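Local coordinates for protein FACT complex subunit SPT16 (Ashbya gossypii, PDB 6A8M) that probably acts as the histone-chaperone subunit of the FACT complex, which reorganizes nucleosomes during transcription, DNA replication and DNA repair, at residues D312-N317 with A411-Q416. Sequence-based numbering, arbitrary orientation.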
loop_
_atom_site.group_PDB
_atom_site.type_symbol
_atom_site.label_atom_id
_atom_site.label_comp_id
_atom_site.label_asym_id
_atom_site.label_seq_id
_atom_site.Cartn_x
_atom_site.Cartn_y
_atom_site.Cartn_z
ATOM N N ASP A 312 30.682 10.499 16.053
ATOM C CA ASP A 312 30.983 11.171 14.789
ATOM C C ASP A 312 30.705 10.267 13.597
ATOM O O ASP A 312 30.269 10.740 12.539
ATOM C CB ASP A 312 32.440 11.642 14.748
ATOM C CG ASP A 312 32.719 12.783 15.704
ATOM O OD1 ASP A 312 31.768 13.512 16.068
ATOM O OD2 ASP A 312 33.901 12.960 16.072
ATOM N N GLU A 313 30.967 8.960 13.728
ATOM C CA GLU A 313 30.657 8.090 12.598
ATOM C C GLU A 313 29.154 8.005 12.362
ATOM O O GLU A 313 28.709 7.934 11.208
ATOM C CB GLU A 313 31.262 6.700 12.813
ATOM C CG GLU A 313 32.787 6.706 12.727
ATOM C CD GLU A 313 33.414 5.392 13.127
ATOM O OE1 GLU A 313 32.662 4.416 13.343
ATOM O OE2 GLU A 313 34.666 5.349 13.228
ATOM N N MET A 314 28.354 8.044 13.432
ATOM C CA MET A 314 26.908 8.031 13.252
ATOM C C MET A 314 26.428 9.282 12.533
ATOM O O MET A 314 25.604 9.195 11.612
ATOM C CB MET A 314 26.205 7.894 14.599
ATOM C CG MET A 314 26.433 6.573 15.257
ATOM S SD MET A 314 25.765 6.573 16.917
ATOM C CE MET A 314 26.559 5.109 17.566
ATOM N N THR A 315 26.941 10.457 12.915
ATOM C CA THR A 315 26.462 11.682 12.271
ATOM C C THR A 315 26.942 11.761 10.834
ATOM O O THR A 315 26.201 12.195 9.956
ATOM C CB THR A 315 26.897 12.934 13.041
ATOM O OG1 THR A 315 28.321 13.130 12.938
ATOM C CG2 THR A 315 26.465 12.832 14.480
ATOM N N ASP A 316 28.168 11.314 10.573
ATOM C CA ASP A 316 28.670 11.328 9.202
ATOM C C ASP A 316 27.835 10.408 8.315
ATOM O O ASP A 316 27.494 10.757 7.177
ATOM C CB ASP A 316 30.144 10.918 9.186
ATOM C CG ASP A 316 31.068 11.981 9.778
ATOM O OD1 ASP A 316 30.605 13.110 10.041
ATOM O OD2 ASP A 316 32.273 11.680 9.971
ATOM N N ASN A 317 27.490 9.227 8.823
ATOM C CA ASN A 317 26.718 8.300 8.009
ATOM C C ASN A 317 25.266 8.725 7.901
ATOM O O ASN A 317 24.633 8.461 6.877
ATOM C CB ASN A 317 26.853 6.888 8.559
ATOM C CG ASN A 317 28.243 6.326 8.317
ATOM O OD1 ASN A 317 28.940 6.761 7.388
ATOM N ND2 ASN A 317 28.677 5.407 9.170
ATOM N N ALA A 411 29.749 0.369 19.609
ATOM C CA ALA A 411 28.304 0.477 19.776
ATOM C C ALA A 411 27.565 0.113 18.489
ATOM O O ALA A 411 27.865 0.634 17.414
ATOM C CB ALA A 411 27.943 1.896 20.222
ATOM N N SER A 412 26.592 -0.783 18.612
ATOM C CA SER A 412 25.774 -1.189 17.475
ATOM C C SER A 412 24.805 -0.079 17.089
ATOM O O SER A 412 24.194 0.565 17.952
ATOM C CB SER A 412 24.978 -2.448 17.821
ATOM O OG SER A 412 25.842 -3.549 18.046
ATOM N N TYR A 413 24.639 0.138 15.784
ATOM C CA TYR A 413 23.615 1.067 15.327
ATOM C C TYR A 413 23.122 0.677 13.940
ATOM O O TYR A 413 23.574 -0.299 13.339
ATOM C CB TYR A 413 24.109 2.515 15.353
ATOM C CG TYR A 413 25.196 2.908 14.373
ATOM C CD1 TYR A 413 26.541 2.661 14.654
ATOM C CD2 TYR A 413 24.878 3.611 13.210
ATOM C CE1 TYR A 413 27.544 3.077 13.759
ATOM C CE2 TYR A 413 25.859 4.021 12.316
ATOM C CZ TYR A 413 27.178 3.756 12.594
ATOM O OH TYR A 413 28.143 4.181 11.704
ATOM N N ALA A 414 22.127 1.418 13.479
ATOM C CA ALA A 414 21.506 1.188 12.187
ATOM C C ALA A 414 20.923 2.522 11.776
ATOM O O ALA A 414 20.781 3.433 12.599
ATOM C CB ALA A 414 20.431 0.088 12.236
ATOM N N LEU A 415 20.621 2.646 10.495
ATOM C CA LEU A 415 20.105 3.894 9.952
ATOM C C LEU A 415 18.947 3.582 9.033
ATOM O O LEU A 415 19.010 2.635 8.247
ATOM C CB LEU A 415 21.175 4.671 9.146
ATOM C CG LEU A 415 22.436 5.029 9.936
ATOM C CD1 LEU A 415 23.523 5.561 9.000
ATOM C CD2 LEU A 415 22.116 6.058 11.025
ATOM N N GLN A 416 17.910 4.411 9.079
ATOM C CA GLN A 416 16.803 4.172 8.177
ATOM C C GLN A 416 16.063 5.474 7.916
ATOM O O GLN A 416 15.772 6.226 8.843
ATOM C CB GLN A 416 15.855 3.109 8.745
ATOM C CG GLN A 416 14.724 2.766 7.813
ATOM C CD GLN A 416 13.998 1.529 8.257
ATOM O OE1 GLN A 416 13.459 1.474 9.387
ATOM N NE2 GLN A 416 14.006 0.513 7.406
HETATM O O HOH W 1 30.626 3.226 12.034
#
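A Met-aromatic contact pins the first turns of helix 312-332 to strand 412-424, where Met314 lies over one face of the Tyr413 ring. CG of Met314 sits 3.7 Å from the ring centroid and almost on the ring normal, a CH-pi contact over the middle of the face. From there the chain runs on extended, carrying SD obliquely past the centre, 4.7 Å from the ring centroid. The methyl CE then comes down near the root of the ring, 3.8 Å from Tyr413 CD1, and loosely meets CB of Ala411. In Tyr413, whose CB points toward the helix, chi1 68° sets CG between the backbone N and the carbonyl carbon. Its hydroxyl is gripped at the ring's far end: Asn317 ND2 donates to Tyr413 OH over 2.9 Å, bent to 141° at the hydrogen, with OH close to the amide plane. Amide and ring are nearly coplanar. The hydroxyl in turn donates a hydrogen bond to a water 2.7 Å from Tyr413 OH, and that water donates to Glu313 OE1; the other carboxylate oxygen, OE2, is hydrogen-bonded to Ser407. These two bonds hold the phenol oxygen in place, while Met314 CG over the face may restrain the ring's turn. CB of the same Asn317 packs against CD1 of Leu415 at 3.6 Å. Cys286 of strand 285-295 touches Met314, Tyr413 and Leu415, while backbone bonds from Tyr413 to Leu404 and from Leu415 to Phe401 tie the strand to its antiparallel neighbour 394-405. The axes of 312-317 and 412-416 run nearly parallel, 14° apart, and approach to 9.9 Å: helix-on-sheet packing within the peptidase M24-like, pita-bread domain of Spt16.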